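Local coordinates for putative DNA helicase (Lactobacillus plantarum, PDB 3DMN), which is of uncharacterised function but, as the C-terminal part of a putative UvrD-like DNA helicase, probably contributes to ATP-dependent DNA unwinding, at residues Thr89-Glu94 with Gly101-Pro106; Ile119-Asn124 with Val151-Leu156. All blocks are in the same frame, centred on the assembly; numbering follows the deposited sequence.

Interaction 1: Thr89-Glu94 with Gly101-Pro106; sequences TLIQTE and GVIVVP. With ACT (acetate ion), chain F.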
ATOM      1  N   THR A  89      -1.168 -12.631   8.364  1.00 29.17           N
ATOM      2  CA  THR A  89      -0.655 -12.304   9.689  1.00 29.50           C
ATOM      3  C   THR A  89      -0.873 -10.810   9.900  1.00 29.61           C
ATOM      4  O   THR A  89      -0.220  -9.983   9.249  1.00 29.82           O
ATOM      5  CB  THR A  89       0.829 -12.639   9.791  1.00 28.72           C
ATOM      6  OG1 THR A  89       0.988 -14.052   9.657  1.00 30.09           O
ATOM      7  CG2 THR A  89       1.397 -12.186  11.145  1.00 31.74           C
ATOM      8  N   LEU A  90      -1.798 -10.479  10.799  1.00 29.77           N
ATOM      9  CA  LEU A  90      -2.025  -9.093  11.154  1.00 31.46           C
ATOM     10  C   LEU A  90      -1.017  -8.812  12.254  1.00 32.63           C
ATOM     11  O   LEU A  90      -1.132  -9.342  13.390  1.00 31.86           O
ATOM     12  CB  LEU A  90      -3.476  -8.875  11.576  1.00 31.54           C
ATOM     13  CG  LEU A  90      -3.814  -7.516  12.198  1.00 35.17           C
ATOM     14  CD1 LEU A  90      -3.311  -6.477  11.305  1.00 34.70           C
ATOM     15  CD2 LEU A  90      -5.296  -7.382  12.409  1.00 39.40           C
ATOM     16  N   ILE A  91       0.036  -8.078  11.861  1.00 35.09           N
ATOM     17  CA  ILE A  91       1.260  -7.974  12.697  1.00 37.92           C
ATOM     18  C   ILE A  91       1.024  -7.102  13.886  1.00 38.76           C
ATOM     19  O   ILE A  91       0.266  -6.125  13.825  1.00 39.84           O
ATOM     20  CB  ILE A  91       2.591  -7.566  11.935  1.00 36.99           C
ATOM     21  CG1 ILE A  91       2.598  -6.091  11.512  1.00 38.56           C
ATOM     22  CG2 ILE A  91       2.908  -8.568  10.784  1.00 39.13           C
ATOM     23  CD1 ILE A  91       4.004  -5.490  11.353  1.00 39.08           C
ATOM     24  N   GLN A  92       1.651  -7.515  15.007  1.00 39.65           N
ATOM     25  CA  GLN A  92       1.537  -6.794  16.293  1.00 41.73           C
ATOM     26  C   GLN A  92       2.905  -6.258  16.737  1.00 41.64           C
ATOM     27  O   GLN A  92       3.009  -5.471  17.694  1.00 41.15           O
ATOM     28  CB  GLN A  92       0.986  -7.713  17.394  1.00 41.30           C
ATOM     29  CG  GLN A  92      -0.289  -8.508  17.036  1.00 43.70           C
ATOM     30  CD  GLN A  92      -1.055  -8.997  18.263  1.00 45.01           C
ATOM     31  OE1 GLN A  92      -0.718  -8.650  19.398  1.00 50.13           O
ATOM     32  NE2 GLN A  92      -2.087  -9.815  18.037  1.00 49.34           N
ATOM     33  N   THR A  93       3.950  -6.704  16.036  1.00 41.02           N
ATOM     34  CA  THR A  93       5.309  -6.249  16.315  1.00 41.21           C
ATOM     35  C   THR A  93       6.137  -6.410  15.036  1.00 41.43           C
ATOM     36  O   THR A  93       5.787  -7.217  14.193  1.00 41.08           O
ATOM     37  CB  THR A  93       5.870  -7.001  17.552  1.00 41.87           C
ATOM     38  OG1 THR A  93       6.941  -6.239  18.112  1.00 42.32           O
ATOM     39  CG2 THR A  93       6.305  -8.460  17.208  1.00 39.94           C
ATOM     40  N   GLU A  94       7.210  -5.643  14.873  1.00 41.55           N
ATOM     41  CA  GLU A  94       7.924  -5.622  13.583  1.00 42.69           C
ATOM     42  C   GLU A  94       8.467  -7.006  13.170  1.00 41.56           C
ATOM     43  O   GLU A  94       8.431  -7.429  12.003  1.00 39.70           O
ATOM     44  CB  GLU A  94       9.009  -4.513  13.583  1.00 42.20           C
ATOM     45  CG  GLU A  94      10.387  -4.911  14.096  1.00 45.46           C
ATOM     46  CD  GLU A  94      11.352  -3.726  14.296  1.00 46.48           C
ATOM     47  OE1 GLU A  94      11.098  -2.614  13.755  1.00 52.48           O
ATOM     48  OE2 GLU A  94      12.370  -3.925  15.006  1.00 52.70           O
ATOM     49  N   GLY A 101       3.520 -15.733   4.833  1.00 49.07           N
ATOM     50  CA  GLY A 101       2.682 -15.572   3.644  1.00 45.84           C
ATOM     51  C   GLY A 101       2.375 -14.071   3.618  1.00 44.10           C
ATOM     52  O   GLY A 101       3.249 -13.307   3.235  1.00 43.43           O
ATOM     53  N   VAL A 102       1.197 -13.627   4.102  1.00 41.33           N
ATOM     54  CA  VAL A 102       0.806 -12.201   3.922  1.00 39.68           C
ATOM     55  C   VAL A 102       0.868 -11.375   5.222  1.00 37.04           C
ATOM     56  O   VAL A 102       0.139 -11.669   6.165  1.00 37.50           O
ATOM     57  CB  VAL A 102      -0.629 -12.115   3.315  1.00 39.87           C
ATOM     58  CG1 VAL A 102      -1.039 -10.697   3.008  1.00 41.23           C
ATOM     59  CG2 VAL A 102      -0.747 -12.978   2.055  1.00 41.49           C
ATOM     60  N   ILE A 103       1.671 -10.306   5.272  1.00 34.73           N
ATOM     61  CA  ILE A 103       1.661  -9.459   6.478  1.00 33.48           C
ATOM     62  C   ILE A 103       0.752  -8.260   6.230  1.00 31.01           C
ATOM     63  O   ILE A 103       0.823  -7.635   5.168  1.00 29.83           O
ATOM     64  CB  ILE A 103       3.063  -8.927   6.988  1.00 34.62           C
ATOM     65  CG1 ILE A 103       3.770  -8.131   5.928  1.00 39.25           C
ATOM     66  CG2 ILE A 103       3.929 -10.060   7.565  1.00 37.60           C
ATOM     67  CD1 ILE A 103       5.121  -7.627   6.372  1.00 38.21           C
ATOM     68  N   VAL A 104      -0.099  -7.980   7.217  1.00 29.13           N
ATOM     69  CA  VAL A 104      -0.938  -6.789   7.233  1.00 29.30           C
ATOM     70  C   VAL A 104      -0.443  -5.962   8.424  1.00 29.64           C
ATOM     71  O   VAL A 104      -0.421  -6.472   9.576  1.00 30.16           O
ATOM     72  CB  VAL A 104      -2.460  -7.159   7.392  1.00 28.97           C
ATOM     73  CG1 VAL A 104      -3.235  -5.860   7.517  1.00 29.81           C
ATOM     74  CG2 VAL A 104      -2.942  -7.911   6.154  1.00 29.13           C
ATOM     75  N   VAL A 105      -0.074  -4.714   8.147  1.00 29.44           N
ATOM     76  CA  VAL A 105       0.738  -3.892   9.038  1.00 30.72           C
ATOM     77  C   VAL A 105      -0.047  -2.586   9.243  1.00 29.44           C
ATOM     78  O   VAL A 105      -0.242  -1.841   8.296  1.00 30.21           O
ATOM     79  CB  VAL A 105       2.162  -3.502   8.320  1.00 30.01           C
ATOM     80  CG1 VAL A 105       3.065  -2.643   9.214  1.00 34.93           C
ATOM     81  CG2 VAL A 105       2.941  -4.735   7.838  1.00 34.25           C
ATOM     82  N   PRO A 106      -0.484  -2.291  10.486  1.00 29.62           N
ATOM     83  CA  PRO A 106      -1.011  -0.899  10.662  1.00 29.39           C
ATOM     84  C   PRO A 106       0.098   0.135  10.493  1.00 28.28           C
ATOM     85  O   PRO A 106       1.240  -0.128  10.871  1.00 28.44           O
ATOM     86  CB  PRO A 106      -1.457  -0.876  12.118  1.00 31.07           C
ATOM     87  CG  PRO A 106      -1.607  -2.324  12.488  1.00 31.66           C
ATOM     88  CD  PRO A 106      -0.573  -3.076  11.727  1.00 31.36           C
TER
HETATM   89  C   ACT F   5      -3.520 -13.024  12.214  1.00 33.84           C
HETATM   90  O   ACT F   5      -2.458 -12.550  12.694  1.00 33.98           O
HETATM   91  OXT ACT F   5      -3.658 -14.270  12.239  1.00 35.03           O
HETATM   92  CH3 ACT F   5      -4.610 -12.155  11.714  1.00 33.58           C
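Edge strand 88-90 of a parallel sheet pairs with strand 102-106 by setting T89 level with I103 and L90 level with V104. T89 N donates to V102 O at 2.7 Å, V104 N to T89 O at 2.9 Å, and I91 N to V104 O at 2.8 Å, so the pairing continues one residue past the end of the short strand. L90 N turns to the other side and gives its hydrogen to an acetate O, 2.9 Å away; K82 also binds this ion. The arrangement is that of a border strand in the α/β sheet expected of a P-loop NTPase relative. On the face with V104, L90 holds CG anti to the backbone N (chi1 170°), its CD1 lies 3.8 Å from V104 CG1, and both side chains touch helix 71-82. I91, just past the strand, points its side chain toward strand 102-106: its CD1 sits 3.7 Å from V105 CG1 and equally near V105 CG2, while its own CG2 branch meets I103 CG2 at 3.7 Å. An alanine here would probably leave a gap beside the V105 methyls and deprive I103 CG2 of this apolar neighbour. On the face that carries T89 and I103, T89 OG1 is hydrogen-bonded to L98 O.

Interaction 2: Ile119-Asn124 with Val151-Leu156; sequences IVWNAN and VAVGSL. With ACT (acetate ion), chain B; ACT (acetate ion), chain L; ACT (acetate ion), chain K; EDO (1,2-ethanediol), chain N.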
ATOM      1  N   ILE A 119       1.506  -2.993  -0.561  1.00 27.26           N
ATOM      2  CA  ILE A 119       0.147  -2.650  -1.047  1.00 27.65           C
ATOM      3  C   ILE A 119      -0.481  -1.723  -0.014  1.00 27.78           C
ATOM      4  O   ILE A 119      -0.612  -2.121   1.144  1.00 28.53           O
ATOM      5  CB  ILE A 119      -0.696  -3.900  -1.207  1.00 27.34           C
ATOM      6  CG1 ILE A 119      -0.088  -4.833  -2.261  1.00 29.20           C
ATOM      7  CG2 ILE A 119      -2.196  -3.548  -1.554  1.00 28.61           C
ATOM      8  CD1 ILE A 119      -0.725  -6.282  -2.253  1.00 28.93           C
ATOM      9  N   VAL A 120      -0.786  -0.475  -0.397  1.00 27.27           N
ATOM     10  CA  VAL A 120      -1.442   0.465   0.504  1.00 26.74           C
ATOM     11  C   VAL A 120      -2.930   0.183   0.473  1.00 27.37           C
ATOM     12  O   VAL A 120      -3.593   0.352  -0.549  1.00 28.83           O
ATOM     13  CB  VAL A 120      -1.168   1.942   0.095  1.00 27.80           C
ATOM     14  CG1 VAL A 120      -1.789   2.878   1.092  1.00 26.73           C
ATOM     15  CG2 VAL A 120       0.338   2.164   0.007  1.00 29.25           C
ATOM     16  N   TRP A 121      -3.473  -0.196   1.633  1.00 26.99           N
ATOM     17  CA  TRP A 121      -4.893  -0.557   1.667  1.00 27.72           C
ATOM     18  C   TRP A 121      -5.788   0.666   1.876  1.00 28.96           C
ATOM     19  O   TRP A 121      -5.734   1.388   2.909  1.00 28.42           O
ATOM     20  CB  TRP A 121      -5.181  -1.632   2.755  1.00 28.13           C
ATOM     21  CG  TRP A 121      -6.629  -1.844   2.956  1.00 27.78           C
ATOM     22  CD1 TRP A 121      -7.360  -1.571   4.101  1.00 30.05           C
ATOM     23  CD2 TRP A 121      -7.570  -2.300   1.977  1.00 29.07           C
ATOM     24  NE1 TRP A 121      -8.703  -1.880   3.900  1.00 28.63           N
ATOM     25  CE2 TRP A 121      -8.856  -2.308   2.597  1.00 27.59           C
ATOM     26  CE3 TRP A 121      -7.454  -2.738   0.648  1.00 30.22           C
ATOM     27  CZ2 TRP A 121      -9.996  -2.735   1.919  1.00 28.61           C
ATOM     28  CZ3 TRP A 121      -8.620  -3.137  -0.040  1.00 27.83           C
ATOM     29  CH2 TRP A 121      -9.858  -3.123   0.610  1.00 27.84           C
ATOM     30  N   ASN A 122      -6.633   0.879   0.874  1.00 28.25           N
ATOM     31  CA  ASN A 122      -7.717   1.871   0.955  1.00 27.68           C
ATOM     32  C   ASN A 122      -7.211   3.305   1.071  1.00 27.35           C
ATOM     33  O   ASN A 122      -7.571   4.051   2.001  1.00 28.34           O
ATOM     34  CB  ASN A 122      -8.767   1.547   2.005  1.00 27.53           C
ATOM     35  CG  ASN A 122     -10.153   2.004   1.540  1.00 28.17           C
ATOM     36  OD1 ASN A 122     -10.239   2.593   0.467  1.00 29.64           O
ATOM     37  ND2 ASN A 122     -11.206   1.791   2.348  1.00 32.02           N
ATOM     38  N   ALA A 123      -6.435   3.672   0.070  1.00 27.61           N
ATOM     39  CA  ALA A 123      -5.917   5.027  -0.096  1.00 28.03           C
ATOM     40  C   ALA A 123      -6.991   5.936  -0.706  1.00 28.18           C
ATOM     41  O   ALA A 123      -6.767   6.543  -1.776  1.00 28.50           O
ATOM     42  CB  ALA A 123      -4.688   4.992  -1.042  1.00 29.82           C
ATOM     43  N   ASN A 124      -8.132   6.032  -0.025  1.00 27.59           N
ATOM     44  CA  ASN A 124      -9.286   6.667  -0.625  1.00 28.53           C
ATOM     45  C   ASN A 124      -9.558   8.045  -0.021  1.00 29.14           C
ATOM     46  O   ASN A 124      -8.738   8.580   0.752  1.00 29.75           O
ATOM     47  CB  ASN A 124     -10.530   5.770  -0.534  1.00 28.00           C
ATOM     48  CG  ASN A 124     -11.036   5.613   0.896  1.00 29.92           C
ATOM     49  OD1 ASN A 124     -10.395   6.072   1.839  1.00 29.55           O
ATOM     50  ND2 ASN A 124     -12.206   4.959   1.057  1.00 29.97           N
ATOM     51  N   VAL A 151      -4.504   0.655  -3.468  1.00 26.84           N
ATOM     52  CA  VAL A 151      -5.906   0.261  -3.744  1.00 27.14           C
ATOM     53  C   VAL A 151      -6.819   1.205  -3.020  1.00 27.99           C
ATOM     54  O   VAL A 151      -6.651   1.408  -1.832  1.00 27.88           O
ATOM     55  CB  VAL A 151      -6.199  -1.218  -3.308  1.00 27.80           C
ATOM     56  CG1 VAL A 151      -7.676  -1.582  -3.545  1.00 29.25           C
ATOM     57  CG2 VAL A 151      -5.291  -2.203  -4.053  1.00 28.21           C
ATOM     58  N   ALA A 152      -7.802   1.780  -3.728  1.00 27.13           N
ATOM     59  CA  ALA A 152      -8.728   2.731  -3.077  1.00 27.57           C
ATOM     60  C   ALA A 152     -10.120   2.211  -3.305  1.00 28.83           C
ATOM     61  O   ALA A 152     -10.421   1.750  -4.400  1.00 30.16           O
ATOM     62  CB  ALA A 152      -8.598   4.141  -3.727  1.00 29.53           C
ATOM     63  N   VAL A 153     -10.957   2.302  -2.285  1.00 26.26           N
ATOM     64  CA  VAL A 153     -12.374   1.913  -2.389  1.00 27.40           C
ATOM     65  C   VAL A 153     -13.181   3.210  -2.480  1.00 28.00           C
ATOM     66  O   VAL A 153     -13.193   4.044  -1.539  1.00 28.69           O
ATOM     67  CB  VAL A 153     -12.824   1.126  -1.170  1.00 27.93           C
ATOM     68  CG1 VAL A 153     -14.334   0.815  -1.286  1.00 29.47           C
ATOM     69  CG2 VAL A 153     -12.023  -0.186  -1.105  1.00 29.89           C
ATOM     70  N   GLY A 154     -13.833   3.392  -3.614  1.00 26.87           N
ATOM     71  CA  GLY A 154     -14.682   4.555  -3.850  1.00 28.31           C
ATOM     72  C   GLY A 154     -13.978   5.511  -4.774  1.00 29.41           C
ATOM     73  O   GLY A 154     -14.033   5.383  -5.996  1.00 29.07           O
ATOM     74  N   SER A 155     -13.268   6.471  -4.177  1.00 29.57           N
ATOM     75  CA  SER A 155     -12.499   7.461  -4.932  1.00 29.03           C
ATOM     76  C   SER A 155     -11.084   7.506  -4.422  1.00 29.44           C
ATOM     77  O   SER A 155     -10.848   7.245  -3.250  1.00 29.49           O
ATOM     78  CB  SER A 155     -13.069   8.870  -4.752  1.00 29.42           C
ATOM     79  OG  SER A 155     -14.348   8.974  -5.404  1.00 31.86           O
ATOM     80  N   LEU A 156     -10.162   7.834  -5.317  1.00 28.60           N
ATOM     81  CA  LEU A 156      -8.770   8.001  -4.895  1.00 29.01           C
ATOM     82  C   LEU A 156      -8.640   9.187  -3.937  1.00 29.11           C
ATOM     83  O   LEU A 156      -9.302  10.215  -4.083  1.00 30.21           O
ATOM     84  CB  LEU A 156      -7.881   8.194  -6.130  1.00 28.63           C
ATOM     85  CG  LEU A 156      -6.372   8.133  -5.888  1.00 29.53           C
ATOM     86  CD1 LEU A 156      -5.899   6.774  -5.345  1.00 29.39           C
ATOM     87  CD2 LEU A 156      -5.654   8.495  -7.203  1.00 30.45           C
TER
HETATM   88  C   ACT B   1     -14.124   7.380  -0.694  1.00 14.08           C
HETATM   89  O   ACT B   1     -13.202   7.535  -1.499  1.00 19.21           O
HETATM   90  OXT ACT B   1     -14.033   7.727   0.496  1.00 20.28           O
HETATM   91  CH3 ACT B   1     -15.263   6.754  -1.227  1.00 14.73           C
HETATM   92  C   ACT L  11     -14.776   1.383   2.054  1.00 30.41           C
HETATM   93  O   ACT L  11     -14.302   0.317   2.529  1.00 31.28           O
HETATM   94  OXT ACT L  11     -14.014   2.347   1.817  1.00 27.43           O
HETATM   95  CH3 ACT L  11     -16.246   1.494   1.771  1.00 30.00           C
HETATM   96  C   ACT K  10     -11.221  -0.342   5.272  1.00 27.22           C
HETATM   97  O   ACT K  10     -10.807  -1.462   5.797  1.00 28.18           O
HETATM   98  OXT ACT K  10     -10.441   0.656   5.122  1.00 24.55           O
HETATM   99  CH3 ACT K  10     -12.625  -0.170   4.805  1.00 29.07           C
HETATM  100  C1  EDO N 769     -13.623   6.832  -8.419  1.00 32.62           C
HETATM  101  O1  EDO N 769     -13.954   8.223  -8.264  1.00 30.92           O
HETATM  102  C2  EDO N 769     -14.591   6.021  -9.264  1.00 32.57           C
HETATM  103  O2  EDO N 769     -13.859   5.214 -10.195  1.00 40.83           O
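Strands 119-121 and 151-153 run parallel, their axes 6.3 Å apart and inclined by 17°, with V151 N bonded to V120 O at 3.1 Å. They are the two strands of a beta-alpha-beta unit whose helix, 134-141, lies between them in the chain. Past W121 the regular pairing gives way to an inverse gamma turn centred on A123, and V151 O becomes a double acceptor: A123 N reaches it at 3.0 Å, while N122 N adds a weak bond. The asparagines that flank A123 in the chain, N122 and N124, both bond to V153. N122 OD1 takes the hydrogen of V153 N at 2.9 Å, the donor standing 35° out of the amide carbonyl plane; N124 ND2 gives its own to V153 O at 2.9 Å, lying in the plane of that carbonyl. Side-chain amides thus satisfy both backbone polar atoms of V153, beyond the regular pairing of these two strands. The amide of N124 is further fixed by its OD1, which accepts from N127 N. Apolar contacts flank this polar end. W121, with CG anti to the backbone N (chi1 171°), sends its six-membered ring obliquely past two valines, CZ3 approaching V151 CG1 and CH2 approaching V153 CG2, while helix 43-59 packs against W121 and V151. At the backbone angles of G154 a CB would be jammed against the carbonyl O of V153, which calls for glycine. Next to it, S155 N donates to an acetate. A different acetate bridges two side chains of the first segment: one oxygen lies in the plane of the indole at its edge, 2.9 Å from W121 NE1, and the other is 3.1 Å from N122 ND2.

In the fold
Interactions 1 and 2 illustrate how one parallel sheet is assembled from strand pairs on the two sides of strand 64-68. That strand lies between them: I103 and V105 of interaction 1 bond through their backbones to I66, while I119 and W121 of interaction 2 bond to I67. The contacts therefore do not touch, their nearest atoms being about 7 Å apart and their centres 19 Å. Interaction 1 closes the sheet's border, its centre 13 Å from that of the chain; interaction 2 is more central, at 8 Å. Acetate ions, probably from the crystallisation liquor, bind at both, and the sites they occupy cannot be assigned to substrate or nucleotide from this contact geometry.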